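PDB 6SQ8: fatty acid CoA ligase from Marinactinospora thermotolerans, which is an AMP-binding enzyme of the ANL superfamily, built from a large N-terminal domain and a smaller C-terminal domain that face a shared nucleotide site. Local coordinates for residues T299-A307 / V351-Y360; Y405-L416 / L459-H468. All coordinates share one frame; numbering follows the deposited sequence.

Interaction 1: residues T299-A307 / V351-Y360; sequences TQEAAFIAA and VRSPMTMSGY. With EQ2 (1-ethanoyl-9~{H}-pyrido[3,4-b]indole-3-carboxylic acid), chain F; AMP (adenosine monophosphate), chain G.
At the pocket holding EQ2 and the phosphate of AMP, the turn Glu301-Ala303 is backed by Met355-Met357; it follows directly on the Tyr-Gly-Thr-Gln-Glu sequence, whose last residue is Glu301 and which probably corresponds to the A5 motif of ANL enzymes. In the backbone joint Met357 N donates to Glu301 O at 2.9 Å. Met357 CG sits between its own backbone N and carbonyl carbon (chi1 75°), which lays the thioether alongside Glu301, with SD 3.7 Å from Glu301 CG. The same sulfur lies over the rim of one Tyr360 face. The tyrosine then takes hold of the carboxylate: Tyr360 OH donates to the anti lone pair of Glu301 OE2 at 2.7 Å, with ring and carboxylate planes 75° apart.

Nearer EQ2, Ala303 CB is wedged between Met355 CB, 3.9 Å away, and the ligand's C11. Phe304 lays one face over EQ2 C12, while Met355 SD meets the edge of that ring, 5.4 Å from its centroid and 89° off the normal, a Met-aromatic contact. Met355 itself rests on helix 175-189. Further along, Ile305 CD1 touches Val351 CG2.

A water ties the two segments together, donating to Ala302 O and Phe304 O and accepting from Ser353 OG. That hydroxyl in turn accepts from Met355 N at 2.9 Å, closing an ST turn. On the ligand side Gln300 N donates to AMP O1P at 2.9 Å.

One backbone bond, one carboxylate bond and a bridging water hold the turn and the start of the strand after it from behind, which probably helps to place a peptide N-H for the phosphate, and alanine and phenylalanine surfaces for the aromatic ligand.

Interaction 2: residues Y405-L416 / L459-H468; sequences YNVYSRRVEHVL and LVRDHLGDLH. With AMP (adenosine monophosphate), chain G.
Val415 is the chief bump on helix 409-416, and it drops into a hollow made by Leu459, Val460, His463 and Leu464. With CG1 opposite the backbone N (chi1 172°), its two methyls part: Val415 CG1 lies 3.7 Å from Leu459 O and close to Val460 CA, whereas CG2 meets Leu464 CD1 tip to tip at 3.9 Å and brushes His463 CB. Leu464 answers with a bump of its own: its CD1 settles over the helix backbone, 3.6 Å from Arg411 O and 3.7 Å from Val412 CA, while CD2 sits at the edge of the Arg411 guanidinium, whose side chain crosses it. Behind them Val460 CG2 fills the groove between Val412 and Leu416, touching Leu416 CD2 at 3.7 Å.

After Gly465 the chain turns back, and the His468 ring becomes a flat plate against the start of the first segment. Val407 CG2 covers one face in a CH-pi contact, 4.0 Å from the ring centroid, and Val412 CG2 sits at the edge. Leu467 CD1 carries the apolar packing on to Tyr405 CB.

The axes of helix segments 409-416 and 459-463 come within 9.5 Å, at 118° between their N-to-C directions, and Val412 and Leu416 also lean on strand 422-432. Two steeply crossed helices closed by valine and leucine, one lying on a strand, fit the small alpha/beta C-terminal domain of AMP-binding enzymes.

In the fold
Interactions 1 and 2 lie in different domains: 299-307/351-360 in the N-terminal part, 405-416/459-468 in the C-terminal one. Their centres are 30 Å apart and their nearest atoms about 9 Å, so they do not touch; AMP bridges the gap. Interaction 1 meets its phosphate through the backbone of Gln300, whereas from interaction 2 Arg410 stretches away from the helix packing, and its NH2 donates to the ribose O2' at 2.7 Å. Asp380 and Lys486 also bond the nucleotide, and Lys486 lines the EQ2 pocket as well. Both packings thus present a residue to one ligand, consistent with an inter-domain site.

Interaction 1: residues T299-A307 / V351-Y360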
loop_
_atom_site.group_PDB
_atom_site.type_symbol
_atom_site.label_atom_id
_atom_site.label_comp_id
_atom_site.label_asym_id
_atom_site.label_seq_id
_atom_site.Cartn_x
_atom_site.Cartn_y
_atom_site.Cartn_z
ATOM N N THR A 299 -5.640 -0.280 -4.520
ATOM C CA THR A 299 -6.353 0.466 -3.489
ATOM C C THR A 299 -6.703 -0.517 -2.382
ATOM O O THR A 299 -6.580 -1.716 -2.561
ATOM C CB THR A 299 -7.582 1.184 -4.054
ATOM O OG1 THR A 299 -8.685 0.284 -4.114
ATOM C CG2 THR A 299 -7.336 1.780 -5.428
ATOM N N GLN A 300 -7.126 0.007 -1.236
ATOM C CA GLN A 300 -7.525 -0.806 -0.094
ATOM C C GLN A 300 -8.722 -1.658 -0.510
ATOM O O GLN A 300 -8.771 -2.840 -0.185
ATOM C CB GLN A 300 -7.857 0.065 1.119
ATOM C CG GLN A 300 -6.628 0.537 1.880
ATOM C CD GLN A 300 -6.293 -0.337 3.063
ATOM O OE1 GLN A 300 -6.146 -1.575 2.989
ATOM N NE2 GLN A 300 -6.175 0.341 4.191
ATOM N N GLU A 301 -9.646 -1.057 -1.271
ATOM C CA GLU A 301 -10.844 -1.733 -1.706
ATOM C C GLU A 301 -10.523 -2.727 -2.843
ATOM O O GLU A 301 -11.093 -3.799 -2.899
ATOM C CB GLU A 301 -11.885 -0.707 -2.142
ATOM C CG GLU A 301 -12.419 0.163 -1.013
ATOM C CD GLU A 301 -11.630 1.436 -0.760
ATOM O OE1 GLU A 301 -10.444 1.465 -1.112
ATOM O OE2 GLU A 301 -12.201 2.393 -0.203
ATOM N N ALA A 302 -9.590 -2.394 -3.742
ATOM C CA ALA A 302 -9.403 -3.142 -4.969
ATOM C C ALA A 302 -8.339 -4.233 -4.833
ATOM O O ALA A 302 -8.272 -5.130 -5.682
ATOM C CB ALA A 302 -9.015 -2.193 -6.074
ATOM N N ALA A 303 -7.466 -4.113 -3.829
ATOM C CA ALA A 303 -6.174 -4.773 -3.840
ATOM C C ALA A 303 -5.413 -4.426 -5.142
ATOM O O ALA A 303 -5.555 -3.316 -5.665
ATOM C CB ALA A 303 -6.374 -6.259 -3.656
ATOM N N PHE A 304 -4.611 -5.374 -5.665
ATOM C CA PHE A 304 -3.777 -5.165 -6.840
ATOM C C PHE A 304 -4.630 -4.876 -8.085
ATOM O O PHE A 304 -5.594 -5.600 -8.346
ATOM C CB PHE A 304 -2.944 -6.414 -7.110
ATOM C CG PHE A 304 -1.871 -6.713 -6.095
ATOM C CD1 PHE A 304 -0.881 -5.784 -5.807
ATOM C CD2 PHE A 304 -1.811 -7.942 -5.465
ATOM C CE1 PHE A 304 0.115 -6.060 -4.885
ATOM C CE2 PHE A 304 -0.805 -8.223 -4.556
ATOM C CZ PHE A 304 0.157 -7.282 -4.268
ATOM N N ILE A 305 -4.238 -3.856 -8.868
ATOM C CA ILE A 305 -4.931 -3.524 -10.116
ATOM C C ILE A 305 -3.987 -3.613 -11.323
ATOM O O ILE A 305 -4.315 -4.264 -12.320
ATOM C CB ILE A 305 -5.591 -2.142 -10.035
ATOM C CG1 ILE A 305 -6.640 -2.089 -8.925
ATOM C CG2 ILE A 305 -6.173 -1.767 -11.393
ATOM C CD1 ILE A 305 -7.180 -0.686 -8.685
ATOM N N ALA A 306 -2.850 -2.915 -11.265
ATOM C CA ALA A 306 -1.964 -2.825 -12.432
ATOM C C ALA A 306 -0.499 -2.749 -12.008
ATOM O O ALA A 306 -0.184 -2.457 -10.858
ATOM C CB ALA A 306 -2.329 -1.622 -13.249
ATOM N N ALA A 307 0.378 -3.054 -12.969
ATOM C CA ALA A 307 1.805 -2.940 -12.768
ATOM C C ALA A 307 2.482 -2.410 -14.035
ATOM O O ALA A 307 2.024 -2.617 -15.137
ATOM C CB ALA A 307 2.386 -4.261 -12.332
ATOM N N VAL A 351 -13.254 -1.186 -11.518
ATOM C CA VAL A 351 -12.487 -2.397 -11.502
ATOM C C VAL A 351 -13.407 -3.566 -11.120
ATOM O O VAL A 351 -14.256 -3.427 -10.259
ATOM C CB VAL A 351 -11.297 -2.227 -10.538
ATOM C CG1 VAL A 351 -10.771 -3.548 -10.003
ATOM C CG2 VAL A 351 -10.179 -1.424 -11.176
ATOM N N ARG A 352 -13.242 -4.700 -11.808
ATOM C CA ARG A 352 -13.851 -5.984 -11.472
ATOM C C ARG A 352 -12.731 -7.025 -11.496
ATOM O O ARG A 352 -12.039 -7.161 -12.497
ATOM C CB ARG A 352 -15.000 -6.300 -12.443
ATOM C CG ARG A 352 -15.626 -7.689 -12.294
ATOM C CD ARG A 352 -16.994 -7.871 -12.950
ATOM N NE ARG A 352 -16.993 -7.833 -14.416
ATOM C CZ ARG A 352 -18.053 -8.041 -15.214
ATOM N NH1 ARG A 352 -19.275 -8.150 -14.708
ATOM N NH2 ARG A 352 -17.877 -8.146 -16.524
ATOM N N SER A 353 -12.542 -7.731 -10.379
ATOM C CA SER A 353 -11.474 -8.729 -10.268
ATOM C C SER A 353 -11.741 -9.670 -9.097
ATOM O O SER A 353 -12.447 -9.311 -8.157
ATOM C CB SER A 353 -10.117 -8.075 -10.122
ATOM O OG SER A 353 -9.765 -7.921 -8.751
ATOM N N PRO A 354 -11.124 -10.872 -9.102
ATOM C CA PRO A 354 -11.169 -11.774 -7.956
ATOM C C PRO A 354 -10.474 -11.261 -6.688
ATOM O O PRO A 354 -10.520 -11.943 -5.679
ATOM C CB PRO A 354 -10.406 -13.024 -8.430
ATOM C CG PRO A 354 -9.501 -12.524 -9.516
ATOM C CD PRO A 354 -10.317 -11.432 -10.195
ATOM N N MET A 355 -9.822 -10.092 -6.758
ATOM C CA MET A 355 -9.052 -9.566 -5.639
ATOM C C MET A 355 -9.823 -8.465 -4.913
ATOM O O MET A 355 -9.394 -8.031 -3.852
ATOM C CB MET A 355 -7.705 -9.025 -6.119
ATOM C CG MET A 355 -6.744 -10.138 -6.489
ATOM S SD MET A 355 -5.194 -9.538 -7.160
ATOM C CE MET A 355 -5.733 -8.964 -8.771
ATOM N N THR A 356 -10.968 -8.027 -5.445
ATOM C CA THR A 356 -11.683 -6.902 -4.839
ATOM C C THR A 356 -12.326 -7.322 -3.520
ATOM O O THR A 356 -12.651 -8.500 -3.313
ATOM C CB THR A 356 -12.763 -6.322 -5.751
ATOM O OG1 THR A 356 -13.751 -7.327 -5.994
ATOM C CG2 THR A 356 -12.167 -5.823 -7.047
ATOM N N MET A 357 -12.511 -6.314 -2.660
ATOM C CA MET A 357 -13.104 -6.430 -1.341
ATOM C C MET A 357 -14.463 -7.130 -1.451
ATOM O O MET A 357 -15.076 -7.120 -2.501
ATOM C CB MET A 357 -13.283 -5.047 -0.694
ATOM C CG MET A 357 -14.443 -4.256 -1.271
ATOM S SD MET A 357 -14.822 -2.644 -0.538
ATOM C CE MET A 357 -14.104 -2.844 1.087
ATOM N N SER A 358 -14.900 -7.741 -0.347
ATOM C CA SER A 358 -16.266 -8.230 -0.198
ATOM C C SER A 358 -17.198 -7.054 0.088
ATOM O O SER A 358 -18.341 -7.041 -0.328
ATOM C CB SER A 358 -16.366 -9.253 0.888
ATOM O OG SER A 358 -15.555 -10.382 0.585
ATOM N N GLY A 359 -16.671 -6.057 0.796
ATOM C CA GLY A 359 -17.420 -4.879 1.165
ATOM C C GLY A 359 -16.850 -4.273 2.432
ATOM O O GLY A 359 -15.937 -4.848 3.069
ATOM N N TYR A 360 -17.391 -3.113 2.809
ATOM C CA TYR A 360 -17.042 -2.537 4.073
ATOM C C TYR A 360 -17.745 -3.363 5.163
ATOM O O TYR A 360 -18.950 -3.632 5.080
ATOM C CB TYR A 360 -17.378 -1.045 4.134
ATOM C CG TYR A 360 -16.678 -0.187 3.105
ATOM C CD1 TYR A 360 -15.298 -0.057 3.074
ATOM C CD2 TYR A 360 -17.405 0.515 2.160
ATOM C CE1 TYR A 360 -14.666 0.721 2.117
ATOM C CE2 TYR A 360 -16.789 1.309 1.208
ATOM C CZ TYR A 360 -15.417 1.422 1.187
ATOM O OH TYR A 360 -14.832 2.220 0.242
HETATM C C1 EQ2 F . -0.132 -2.801 -5.010
HETATM C C2 EQ2 F . -0.276 -1.540 -4.231
HETATM O O1 EQ2 F . 0.532 -0.645 -4.398
HETATM C C3 EQ2 F . -1.376 -1.410 -3.212
HETATM N N1 EQ2 F . -1.672 -0.170 -2.804
HETATM C C4 EQ2 F . -2.625 0.025 -1.879
HETATM C C5 EQ2 F . -2.881 1.447 -1.429
HETATM O O2 EQ2 F . -2.241 2.366 -1.984
HETATM O O3 EQ2 F . -3.691 1.578 -0.495
HETATM C C6 EQ2 F . -3.333 -1.023 -1.304
HETATM C C7 EQ2 F . -3.054 -2.316 -1.705
HETATM C C8 EQ2 F . -3.570 -3.614 -1.363
HETATM C C9 EQ2 F . -4.549 -4.083 -0.490
HETATM C C10 EQ2 F . -4.791 -5.438 -0.423
HETATM C C11 EQ2 F . -4.073 -6.335 -1.209
HETATM C C12 EQ2 F . -3.110 -5.908 -2.092
HETATM C C13 EQ2 F . -2.866 -4.539 -2.156
HETATM N N2 EQ2 F . -1.956 -3.855 -2.940
HETATM C C14 EQ2 F . -2.057 -2.518 -2.681
HETATM P P AMP G . -6.056 4.006 -0.380
HETATM O O1P AMP G . -6.014 2.506 -0.424
HETATM O O2P AMP G . -7.456 4.613 -0.553
HETATM O O3P AMP G . -5.288 4.527 0.815
HETATM O "O5'" AMP G . -5.164 4.434 -1.688
HETATM C "C5'" AMP G . -5.561 4.330 -3.070
HETATM C "C4'" AMP G . -5.109 5.527 -3.901
HETATM O "O4'" AMP G . -3.705 5.737 -3.859
HETATM C "C3'" AMP G . -5.400 5.334 -5.362
HETATM O "O3'" AMP G . -6.669 5.891 -5.560
HETATM C "C2'" AMP G . -4.301 6.049 -6.144
HETATM O "O2'" AMP G . -4.573 7.396 -6.596
HETATM C "C1'" AMP G . -3.157 6.072 -5.145
HETATM N N9 AMP G . -2.124 5.098 -5.586
HETATM C C8 AMP G . -1.829 3.892 -5.046
HETATM N N7 AMP G . -0.821 3.295 -5.737
HETATM C C5 AMP G . -0.470 4.131 -6.740
HETATM C C6 AMP G . 0.513 4.128 -7.852
HETATM N N6 AMP G . 1.355 3.104 -8.031
HETATM N N1 AMP G . 0.540 5.201 -8.664
HETATM C C2 AMP G . -0.308 6.253 -8.487
HETATM N N3 AMP G . -1.237 6.333 -7.508
HETATM C C4 AMP G . -1.344 5.318 -6.628
HETATM O O HOH W 1 -8.364 -5.659 -8.100
#

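Interaction 2: residues Y405-L416 / L459-H468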
loop_
_atom_site.group_PDB
_atom_site.type_symbol
_atom_site.label_atom_id
_atom_site.label_comp_id
_atom_site.label_asym_id
_atom_site.label_seq_id
_atom_site.Cartn_x
_atom_site.Cartn_y
_atom_site.Cartn_z
ATOM N N TYR A 405 -14.689 23.048 -16.722
ATOM C CA TYR A 405 -13.515 22.366 -17.287
ATOM C C TYR A 405 -12.763 21.686 -16.128
ATOM O O TYR A 405 -12.680 22.236 -15.033
ATOM C CB TYR A 405 -12.630 23.325 -18.097
ATOM C CG TYR A 405 -13.278 23.902 -19.336
ATOM C CD1 TYR A 405 -13.267 23.246 -20.551
ATOM C CD2 TYR A 405 -13.911 25.135 -19.295
ATOM C CE1 TYR A 405 -13.868 23.791 -21.681
ATOM C CE2 TYR A 405 -14.503 25.708 -20.414
ATOM C CZ TYR A 405 -14.504 25.022 -21.608
ATOM O OH TYR A 405 -15.122 25.569 -22.694
ATOM N N ASN A 406 -12.224 20.491 -16.394
ATOM C CA ASN A 406 -11.466 19.716 -15.431
ATOM C C ASN A 406 -9.969 20.009 -15.575
ATOM O O ASN A 406 -9.374 19.742 -16.615
ATOM C CB ASN A 406 -11.705 18.200 -15.552
ATOM C CG ASN A 406 -12.996 17.762 -14.907
ATOM O OD1 ASN A 406 -13.659 18.549 -14.225
ATOM N ND2 ASN A 406 -13.312 16.488 -15.046
ATOM N N VAL A 407 -9.376 20.516 -14.497
ATOM C CA VAL A 407 -7.937 20.613 -14.389
ATOM C C VAL A 407 -7.468 19.481 -13.476
ATOM O O VAL A 407 -7.794 19.447 -12.292
ATOM C CB VAL A 407 -7.525 21.994 -13.845
ATOM C CG1 VAL A 407 -6.102 22.014 -13.305
ATOM C CG2 VAL A 407 -7.699 23.074 -14.903
ATOM N N TYR A 408 -6.706 18.542 -14.031
ATOM C CA TYR A 408 -6.261 17.393 -13.249
ATOM C C TYR A 408 -4.953 17.773 -12.573
ATOM O O TYR A 408 -3.981 18.104 -13.240
ATOM C CB TYR A 408 -6.152 16.154 -14.126
ATOM C CG TYR A 408 -7.467 15.783 -14.766
ATOM C CD1 TYR A 408 -8.532 15.340 -14.002
ATOM C CD2 TYR A 408 -7.673 15.959 -16.129
ATOM C CE1 TYR A 408 -9.761 15.047 -14.578
ATOM C CE2 TYR A 408 -8.887 15.659 -16.720
ATOM C CZ TYR A 408 -9.936 15.200 -15.943
ATOM O OH TYR A 408 -11.120 14.906 -16.542
ATOM N N SER A 409 -4.962 17.776 -11.244
ATOM C CA SER A 409 -3.834 18.290 -10.489
ATOM C C SER A 409 -2.544 17.506 -10.789
ATOM O O SER A 409 -1.482 18.091 -10.743
ATOM C CB SER A 409 -4.125 18.319 -9.023
ATOM O OG SER A 409 -4.633 17.070 -8.606
ATOM N N ARG A 410 -2.634 16.206 -11.094
ATOM C CA ARG A 410 -1.419 15.410 -11.308
ATOM C C ARG A 410 -0.742 15.823 -12.624
ATOM O O ARG A 410 0.473 15.828 -12.700
ATOM C CB ARG A 410 -1.691 13.902 -11.239
ATOM C CG ARG A 410 -1.890 13.406 -9.815
ATOM C CD ARG A 410 -1.750 11.908 -9.627
ATOM N NE ARG A 410 -2.688 11.420 -8.609
ATOM C CZ ARG A 410 -3.015 10.148 -8.441
ATOM N NH1 ARG A 410 -2.393 9.221 -9.146
ATOM N NH2 ARG A 410 -3.947 9.797 -7.579
ATOM N N ARG A 411 -1.522 16.205 -13.636
ATOM C CA ARG A 411 -0.964 16.675 -14.896
ATOM C C ARG A 411 -0.138 17.941 -14.635
ATOM O O ARG A 411 0.928 18.102 -15.219
ATOM C CB ARG A 411 -2.037 16.938 -15.968
ATOM C CG ARG A 411 -2.721 15.692 -16.518
ATOM C CD ARG A 411 -2.927 15.522 -18.026
ATOM N NE ARG A 411 -3.180 16.724 -18.822
ATOM C CZ ARG A 411 -4.378 17.164 -19.225
ATOM N NH1 ARG A 411 -5.484 16.482 -18.959
ATOM N NH2 ARG A 411 -4.463 18.275 -19.941
ATOM N N VAL A 412 -0.607 18.829 -13.739
ATOM C CA VAL A 412 0.084 20.077 -13.440
ATOM C C VAL A 412 1.379 19.790 -12.662
ATOM O O VAL A 412 2.412 20.435 -12.902
ATOM C CB VAL A 412 -0.830 21.063 -12.683
ATOM C CG1 VAL A 412 -0.128 22.390 -12.370
ATOM C CG2 VAL A 412 -2.091 21.335 -13.475
ATOM N N GLU A 413 1.325 18.828 -11.733
ATOM C CA GLU A 413 2.481 18.416 -10.924
ATOM C C GLU A 413 3.575 17.804 -11.813
ATOM O O GLU A 413 4.756 18.081 -11.609
ATOM C CB GLU A 413 2.051 17.411 -9.853
ATOM C CG GLU A 413 1.170 18.013 -8.766
ATOM C CD GLU A 413 0.354 17.022 -7.941
ATOM O OE1 GLU A 413 0.535 15.783 -8.120
ATOM O OE2 GLU A 413 -0.475 17.502 -7.137
ATOM N N HIS A 414 3.173 16.961 -12.775
ATOM C CA HIS A 414 4.109 16.298 -13.698
ATOM C C HIS A 414 4.961 17.360 -14.412
ATOM O O HIS A 414 6.190 17.237 -14.483
ATOM C CB HIS A 414 3.372 15.367 -14.685
ATOM C CG HIS A 414 2.767 14.146 -14.069
ATOM N ND1 HIS A 414 1.794 13.372 -14.729
ATOM C CD2 HIS A 414 2.961 13.562 -12.854
ATOM C CE1 HIS A 414 1.440 12.355 -13.957
ATOM N NE2 HIS A 414 2.146 12.449 -12.788
ATOM N N VAL A 415 4.299 18.414 -14.909
ATOM C CA VAL A 415 4.967 19.501 -15.638
ATOM C C VAL A 415 5.917 20.271 -14.710
ATOM O O VAL A 415 7.051 20.530 -15.063
ATOM C CB VAL A 415 3.945 20.443 -16.304
ATOM C CG1 VAL A 415 4.627 21.659 -16.874
ATOM C CG2 VAL A 415 3.150 19.770 -17.404
ATOM N N LEU A 416 5.435 20.658 -13.537
ATOM C CA LEU A 416 6.261 21.375 -12.557
ATOM C C LEU A 416 7.513 20.551 -12.219
ATOM O O LEU A 416 8.606 21.094 -12.200
ATOM C CB LEU A 416 5.446 21.685 -11.292
ATOM C CG LEU A 416 4.337 22.723 -11.460
ATOM C CD1 LEU A 416 3.417 22.758 -10.245
ATOM C CD2 LEU A 416 4.909 24.090 -11.698
ATOM N N LEU A 459 6.104 27.329 -17.739
ATOM C CA LEU A 459 6.263 25.955 -18.156
ATOM C C LEU A 459 4.890 25.273 -18.213
ATOM O O LEU A 459 4.559 24.571 -19.183
ATOM C CB LEU A 459 7.207 25.291 -17.152
ATOM C CG LEU A 459 7.834 23.966 -17.575
ATOM C CD1 LEU A 459 8.506 24.041 -18.944
ATOM C CD2 LEU A 459 8.866 23.542 -16.525
ATOM N N VAL A 460 4.069 25.505 -17.183
ATOM C CA VAL A 460 2.724 24.948 -17.149
ATOM C C VAL A 460 1.935 25.542 -18.314
ATOM O O VAL A 460 1.233 24.831 -19.003
ATOM C CB VAL A 460 2.017 25.183 -15.798
ATOM C CG1 VAL A 460 0.523 24.900 -15.870
ATOM C CG2 VAL A 460 2.660 24.366 -14.683
ATOM N N ARG A 461 2.088 26.850 -18.539
ATOM C CA ARG A 461 1.305 27.533 -19.542
ATOM C C ARG A 461 1.628 26.980 -20.931
ATOM O O ARG A 461 0.739 26.902 -21.752
ATOM C CB ARG A 461 1.506 29.047 -19.515
ATOM C CG ARG A 461 0.410 29.798 -20.280
ATOM C CD ARG A 461 0.610 31.308 -20.302
ATOM N NE ARG A 461 0.917 31.870 -18.989
ATOM C CZ ARG A 461 0.013 32.183 -18.069
ATOM N NH1 ARG A 461 -1.281 32.113 -18.361
ATOM N NH2 ARG A 461 0.428 32.581 -16.879
ATOM N N ASP A 462 2.893 26.629 -21.191
ATOM C CA ASP A 462 3.312 26.166 -22.531
ATOM C C ASP A 462 2.754 24.760 -22.805
ATOM O O ASP A 462 2.321 24.482 -23.922
ATOM C CB ASP A 462 4.835 26.188 -22.728
ATOM C CG ASP A 462 5.275 25.905 -24.172
ATOM O OD1 ASP A 462 4.516 26.276 -25.097
ATOM O OD2 ASP A 462 6.376 25.304 -24.386
ATOM N N HIS A 463 2.762 23.897 -21.781
ATOM C CA HIS A 463 2.473 22.483 -21.924
ATOM C C HIS A 463 0.970 22.220 -21.797
ATOM O O HIS A 463 0.438 21.424 -22.549
ATOM C CB HIS A 463 3.286 21.652 -20.911
ATOM C CG HIS A 463 4.694 21.400 -21.338
ATOM N ND1 HIS A 463 5.717 22.274 -21.047
ATOM C CD2 HIS A 463 5.256 20.389 -22.028
ATOM C CE1 HIS A 463 6.848 21.816 -21.536
ATOM N NE2 HIS A 463 6.597 20.660 -22.136
ATOM N N LEU A 464 0.311 22.860 -20.827
ATOM C CA LEU A 464 -1.095 22.577 -20.514
ATOM C C LEU A 464 -2.065 23.673 -20.978
ATOM O O LEU A 464 -3.154 23.364 -21.441
ATOM C CB LEU A 464 -1.222 22.298 -19.016
ATOM C CG LEU A 464 -0.409 21.096 -18.541
ATOM C CD1 LEU A 464 -0.551 20.870 -17.038
ATOM C CD2 LEU A 464 -0.823 19.854 -19.305
ATOM N N GLY A 465 -1.698 24.945 -20.858
ATOM C CA GLY A 465 -2.594 26.031 -21.279
ATOM C C GLY A 465 -2.912 26.936 -20.116
ATOM O O GLY A 465 -2.424 26.673 -19.047
ATOM N N ASP A 466 -3.686 28.004 -20.358
ATOM C CA ASP A 466 -3.878 29.081 -19.387
ATOM C C ASP A 466 -4.572 28.586 -18.111
ATOM O O ASP A 466 -4.217 29.017 -17.038
ATOM C CB ASP A 466 -4.676 30.247 -19.974
ATOM C CG ASP A 466 -3.938 31.138 -20.975
ATOM O OD1 ASP A 466 -2.780 31.550 -20.672
ATOM O OD2 ASP A 466 -4.559 31.436 -22.049
ATOM N N LEU A 467 -5.571 27.708 -18.234
ATOM C CA LEU A 467 -6.418 27.348 -17.112
ATOM C C LEU A 467 -5.632 26.585 -16.047
ATOM O O LEU A 467 -5.963 26.676 -14.853
ATOM C CB LEU A 467 -7.565 26.468 -17.603
ATOM C CG LEU A 467 -8.650 27.146 -18.438
ATOM C CD1 LEU A 467 -9.737 26.144 -18.794
ATOM C CD2 LEU A 467 -9.278 28.304 -17.689
ATOM N N HIS A 468 -4.609 25.840 -16.490
ATOM C CA HIS A 468 -3.816 24.971 -15.609
ATOM C C HIS A 468 -2.764 25.723 -14.799
ATOM O O HIS A 468 -2.201 25.157 -13.882
ATOM C CB HIS A 468 -3.130 23.872 -16.426
ATOM C CG HIS A 468 -4.113 22.942 -17.049
ATOM N ND1 HIS A 468 -4.805 23.282 -18.201
ATOM C CD2 HIS A 468 -4.523 21.712 -16.688
ATOM C CE1 HIS A 468 -5.585 22.281 -18.537
ATOM N NE2 HIS A 468 -5.436 21.319 -17.610
HETATM P P AMP G . -6.056 4.006 -0.380
HETATM O O1P AMP G . -6.014 2.506 -0.424
HETATM O O2P AMP G . -7.456 4.613 -0.553
HETATM O O3P AMP G . -5.288 4.527 0.815
HETATM O "O5'" AMP G . -5.164 4.434 -1.688
HETATM C "C5'" AMP G . -5.561 4.330 -3.070
HETATM C "C4'" AMP G . -5.109 5.527 -3.901
HETATM O "O4'" AMP G . -3.705 5.737 -3.859
HETATM C "C3'" AMP G . -5.400 5.334 -5.362
HETATM O "O3'" AMP G . -6.669 5.891 -5.560
HETATM C "C2'" AMP G . -4.301 6.049 -6.144
HETATM O "O2'" AMP G . -4.573 7.396 -6.596
HETATM C "C1'" AMP G . -3.157 6.072 -5.145
HETATM N N9 AMP G . -2.124 5.098 -5.586
HETATM C C8 AMP G . -1.829 3.892 -5.046
HETATM N N7 AMP G . -0.821 3.295 -5.737
HETATM C C5 AMP G . -0.470 4.131 -6.740
HETATM C C6 AMP G . 0.513 4.128 -7.852
HETATM N N6 AMP G . 1.355 3.104 -8.031
HETATM N N1 AMP G . 0.540 5.201 -8.664
HETATM C C2 AMP G . -0.308 6.253 -8.487
HETATM N N3 AMP G . -1.237 6.333 -7.508
HETATM C C4 AMP G . -1.344 5.318 -6.628
#